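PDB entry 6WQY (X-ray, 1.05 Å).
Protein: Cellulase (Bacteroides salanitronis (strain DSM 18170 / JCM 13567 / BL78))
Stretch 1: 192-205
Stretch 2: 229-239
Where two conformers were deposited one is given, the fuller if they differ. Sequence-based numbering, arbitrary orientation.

Stretch 1, residues 192-205: QYAVLNEWNQVFVD
Stretch 2 229-239: DLTVENFVLPQ

Residues 192-205 are helical throughout, with phi/psi near -60/-42, inside a longer helix. Residues 229-234 end a second helix, whose axis crosses the first at -82° with a closest approach of 11.3 Å. Phe235 (-66/141) is the first residue to leave helical phi/psi. From there the chain is extended (Val236 -123/125, Leu237 -66/128, Pro238 -62/155, Gln239 -70/148) and runs along the first helix in the same direction. The register pairs CA of Tyr193 with CA of Asn234 at 6.3 Å, CA of Asn197 with CA of Val236 at 6.1 Å, and CA of Gln201 with CA of Pro238 at 5.2 Å. One helical turn thus matches two extended residues.

Two amide side chains bind this backbone. Asn197 (chi1 m, chi2 -41°) accepts from Val236 N at OD1 (3.0 Å) and donates from ND2 to Asn234 O (3.0 Å). Gln201 (t, p, chi3 70°) starts sideways, but its end comes nearer. Gln201 OE1 accepts from Gln239 N (2.8 Å), and Gln201 NE2 donates to Gln239 O (2.9 Å) and to Asp205 OD1 (3.0 Å). An amide suits both places because it carries a donor and an acceptor together.

Water 1 links Asn200 ND2 (2.9 Å), Asn197 OD1 (2.7 Å) and Val236 O (2.8 Å). Water 2 lies 2.9 Å from both Asn197 O and Val236 O.

Apolar and CH-pi contacts add to these bonds. Tyr193 (chi1 m, chi2 -43°) offers a ring face to Asn234; Asn234 CB lies 4.0 Å from the Tyr193 ring centroid. Tyr193 CZ is 4.2 Å from Leu230 CD2 (Leu230 m, t); Tyr193 OH is closer, 3.4 Å from the same CD2. Pro238, buried and C-gamma exo, points toward the helix. Its apolar ring suits this place, and its nitrogen has no hydrogen to satisfy. Pro238 CB meets Val204 CG2 at 4.0 Å (Val204 chi1 t), and Pro238 CG meets Asn200 CB at 4.0 Å. Leu237 points away. The contact buries 533 Å² in total.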

# COMPACT_ATOMS: atom_id res chain seq x y z
N GLN A 192 18.10 -8.10 -10.47
CA GLN A 192 16.72 -7.66 -10.34
C GLN A 192 16.57 -6.69 -9.17
O GLN A 192 15.85 -5.69 -9.28
CB GLN A 192 15.77 -8.83 -10.18
CG GLN A 192 15.53 -9.61 -11.45
CD GLN A 192 14.51 -10.71 -11.24
OE1 GLN A 192 13.74 -10.66 -10.27
NE2 GLN A 192 14.49 -11.70 -12.09
N TYR A 193 17.21 -6.96 -8.02
CA TYR A 193 17.09 -6.03 -6.90
C TYR A 193 17.64 -4.66 -7.29
O TYR A 193 17.07 -3.61 -6.92
CB TYR A 193 17.83 -6.53 -5.67
CG TYR A 193 17.34 -7.86 -5.14
CD1 TYR A 193 16.00 -8.15 -5.04
CD2 TYR A 193 18.25 -8.84 -4.74
CE1 TYR A 193 15.57 -9.38 -4.58
CE2 TYR A 193 17.83 -10.06 -4.27
CZ TYR A 193 16.48 -10.33 -4.19
OH TYR A 193 16.00 -11.55 -3.75
N ALA A 194 18.75 -4.64 -8.03
CA ALA A 194 19.35 -3.39 -8.44
C ALA A 194 18.45 -2.64 -9.41
O ALA A 194 18.32 -1.41 -9.32
CB ALA A 194 20.72 -3.64 -9.08
N VAL A 195 17.82 -3.35 -10.34
CA VAL A 195 16.91 -2.71 -11.28
C VAL A 195 15.74 -2.05 -10.56
O VAL A 195 15.38 -0.91 -10.87
CB VAL A 195 16.44 -3.71 -12.35
CG1 VAL A 195 15.32 -3.13 -13.18
CG2 VAL A 195 17.61 -4.11 -13.23
N LEU A 196 15.14 -2.74 -9.59
CA LEU A 196 14.04 -2.13 -8.85
C LEU A 196 14.52 -0.87 -8.13
O LEU A 196 13.82 0.16 -8.11
CB LEU A 196 13.44 -3.14 -7.87
CG LEU A 196 12.30 -2.59 -7.02
CD1 LEU A 196 11.16 -1.98 -7.82
CD2 LEU A 196 11.75 -3.70 -6.12
N ASN A 197 15.70 -0.92 -7.54
CA ASN A 197 16.23 0.28 -6.90
C ASN A 197 16.43 1.41 -7.91
O ASN A 197 16.17 2.58 -7.60
CB ASN A 197 17.53 -0.04 -6.16
CG ASN A 197 17.29 -0.81 -4.86
OD1 ASN A 197 16.34 -0.53 -4.13
ND2 ASN A 197 18.14 -1.77 -4.58
N GLU A 198 16.87 1.08 -9.13
CA GLU A 198 17.00 2.08 -10.19
C GLU A 198 15.65 2.67 -10.55
O GLU A 198 15.53 3.88 -10.78
CB GLU A 198 17.63 1.45 -11.45
CG GLU A 198 19.07 1.02 -11.31
CD GLU A 198 19.61 0.22 -12.51
OE1 GLU A 198 18.96 0.15 -13.59
OE2 GLU A 198 20.73 -0.34 -12.37
N TRP A 199 14.62 1.82 -10.66
CA TRP A 199 13.29 2.31 -11.00
C TRP A 199 12.76 3.27 -9.95
O TRP A 199 12.16 4.30 -10.28
CB TRP A 199 12.32 1.14 -11.12
CG TRP A 199 12.53 0.25 -12.32
CD1 TRP A 199 13.42 0.40 -13.33
CD2 TRP A 199 11.79 -0.93 -12.61
NE1 TRP A 199 13.27 -0.63 -14.24
CE2 TRP A 199 12.27 -1.46 -13.81
CE3 TRP A 199 10.75 -1.59 -11.95
CZ2 TRP A 199 11.75 -2.63 -14.37
CZ3 TRP A 199 10.23 -2.74 -12.50
CH2 TRP A 199 10.73 -3.24 -13.70
N ASN A 200 12.98 2.96 -8.67
CA ASN A 200 12.53 3.87 -7.63
C ASN A 200 13.24 5.22 -7.75
O ASN A 200 12.62 6.27 -7.52
CB ASN A 200 12.75 3.27 -6.24
CG ASN A 200 11.69 2.24 -5.88
OD1 ASN A 200 10.57 2.27 -6.39
ND2 ASN A 200 12.04 1.33 -4.98
N GLN A 201 14.52 5.20 -8.11
CA GLN A 201 15.24 6.46 -8.31
C GLN A 201 14.67 7.25 -9.48
O GLN A 201 14.54 8.48 -9.41
CB GLN A 201 16.73 6.18 -8.55
CG GLN A 201 17.58 7.45 -8.60
CD GLN A 201 17.68 8.10 -7.25
OE1 GLN A 201 18.34 7.58 -6.35
NE2 GLN A 201 17.00 9.23 -7.06
N VAL A 202 14.32 6.57 -10.58
CA VAL A 202 13.70 7.23 -11.72
C VAL A 202 12.40 7.91 -11.31
O VAL A 202 12.13 9.05 -11.72
CB VAL A 202 13.48 6.22 -12.86
CG1 VAL A 202 12.55 6.78 -13.92
CG2 VAL A 202 14.82 5.81 -13.48
N PHE A 203 11.57 7.22 -10.53
CA PHE A 203 10.33 7.79 -10.01
C PHE A 203 10.59 9.02 -9.18
O PHE A 203 9.98 10.08 -9.41
CB PHE A 203 9.60 6.70 -9.20
CG PHE A 203 8.67 7.22 -8.13
CD1 PHE A 203 7.41 7.72 -8.45
CD2 PHE A 203 9.04 7.16 -6.81
CE1 PHE A 203 6.56 8.16 -7.44
CE2 PHE A 203 8.18 7.60 -5.81
CZ PHE A 203 6.94 8.08 -6.14
N VAL A 204 11.49 8.93 -8.19
CA VAL A 204 11.76 10.09 -7.35
C VAL A 204 12.21 11.27 -8.21
O VAL A 204 11.70 12.39 -8.09
CB VAL A 204 12.80 9.75 -6.27
CG1 VAL A 204 13.22 11.01 -5.50
CG2 VAL A 204 12.27 8.71 -5.30
N ASP A 205 13.17 11.03 -9.10
CA ASP A 205 13.70 12.11 -9.92
C ASP A 205 12.60 12.76 -10.76
O ASP A 205 12.56 13.98 -10.91
CB ASP A 205 14.82 11.59 -10.83
CG ASP A 205 16.07 11.17 -10.06
OD1 ASP A 205 16.17 11.43 -8.86
OD2 ASP A 205 16.98 10.59 -10.71
N ASP A 229 11.72 -9.26 4.32
CA ASP A 229 13.10 -9.75 4.31
C ASP A 229 13.85 -9.26 3.07
O ASP A 229 15.01 -8.82 3.17
CB ASP A 229 13.13 -11.27 4.41
CG ASP A 229 12.84 -11.73 5.81
OD1 ASP A 229 13.69 -11.48 6.70
OD2 ASP A 229 11.75 -12.29 6.03
N LEU A 230 13.24 -9.36 1.90
CA LEU A 230 13.94 -8.93 0.69
C LEU A 230 14.15 -7.42 0.67
O LEU A 230 15.10 -6.94 0.03
CB LEU A 230 13.21 -9.38 -0.56
CG LEU A 230 13.11 -10.90 -0.73
CD1 LEU A 230 12.41 -11.23 -2.04
CD2 LEU A 230 14.48 -11.56 -0.70
N THR A 231 13.28 -6.67 1.35
CA THR A 231 13.43 -5.22 1.46
C THR A 231 14.59 -4.88 2.39
O THR A 231 15.51 -4.14 2.01
CB THR A 231 12.11 -4.61 1.95
OG1 THR A 231 11.08 -4.90 1.00
CG2 THR A 231 12.21 -3.09 2.09
N VAL A 232 14.60 -5.41 3.61
CA VAL A 232 15.70 -5.05 4.50
C VAL A 232 17.04 -5.50 3.93
O VAL A 232 18.07 -4.84 4.15
CB VAL A 232 15.50 -5.54 5.95
CG1 VAL A 232 14.18 -5.03 6.51
CG2 VAL A 232 15.59 -7.05 6.04
N GLU A 233 17.07 -6.61 3.19
CA GLU A 233 18.34 -7.11 2.67
C GLU A 233 18.81 -6.37 1.42
O GLU A 233 20.03 -6.23 1.23
CB GLU A 233 18.20 -8.61 2.36
CG GLU A 233 17.95 -9.45 3.61
CD GLU A 233 17.35 -10.82 3.33
OE1 GLU A 233 17.14 -11.17 2.15
OE2 GLU A 233 17.08 -11.55 4.32
N ASN A 234 17.91 -5.90 0.57
CA ASN A 234 18.30 -5.45 -0.76
C ASN A 234 17.84 -4.06 -1.14
O ASN A 234 18.36 -3.51 -2.13
CB ASN A 234 17.83 -6.44 -1.84
CG ASN A 234 18.26 -7.85 -1.53
OD1 ASN A 234 17.43 -8.70 -1.14
ND2 ASN A 234 19.51 -8.12 -1.68
N PHE A 235 16.87 -3.46 -0.45
CA PHE A 235 16.41 -2.12 -0.79
C PHE A 235 17.51 -1.10 -0.54
O PHE A 235 18.23 -1.18 0.46
CB PHE A 235 15.18 -1.80 0.08
CG PHE A 235 14.68 -0.39 -0.04
CD1 PHE A 235 15.21 0.59 0.78
CD2 PHE A 235 13.65 -0.05 -0.90
CE1 PHE A 235 14.76 1.89 0.71
CE2 PHE A 235 13.19 1.25 -0.97
CZ PHE A 235 13.74 2.22 -0.17
N VAL A 236 17.61 -0.13 -1.44
CA VAL A 236 18.51 1.01 -1.30
C VAL A 236 17.67 2.28 -1.37
O VAL A 236 16.94 2.48 -2.34
CB VAL A 236 19.60 1.02 -2.38
CG1 VAL A 236 20.45 2.30 -2.27
CG2 VAL A 236 20.48 -0.23 -2.28
N LEU A 237 17.77 3.12 -0.37
CA LEU A 237 16.99 4.36 -0.37
C LEU A 237 17.46 5.26 -1.50
O LEU A 237 18.65 5.52 -1.62
CB LEU A 237 17.19 5.07 0.96
CG LEU A 237 16.21 6.21 1.26
CD1 LEU A 237 14.80 5.70 1.45
CD2 LEU A 237 16.68 6.99 2.49
N PRO A 238 16.56 5.75 -2.35
CA PRO A 238 16.98 6.66 -3.42
C PRO A 238 17.59 7.93 -2.86
O PRO A 238 17.27 8.36 -1.74
CB PRO A 238 15.68 6.98 -4.16
CG PRO A 238 14.81 5.79 -3.90
CD PRO A 238 15.13 5.37 -2.49
N GLN A 239 18.45 8.54 -3.67
CA GLN A 239 18.89 9.91 -3.41
C GLN A 239 17.73 10.87 -3.64
O GLN A 239 16.86 10.64 -4.49
CB GLN A 239 20.02 10.27 -4.36
CG GLN A 239 21.23 9.37 -4.25
CD GLN A 239 21.84 9.38 -2.86
OE1 GLN A 239 22.29 10.42 -2.38
NE2 GLN A 239 21.84 8.23 -2.21
O HOH W 1 14.75 1.69 -3.97
O HOH W 2 17.27 3.46 -5.07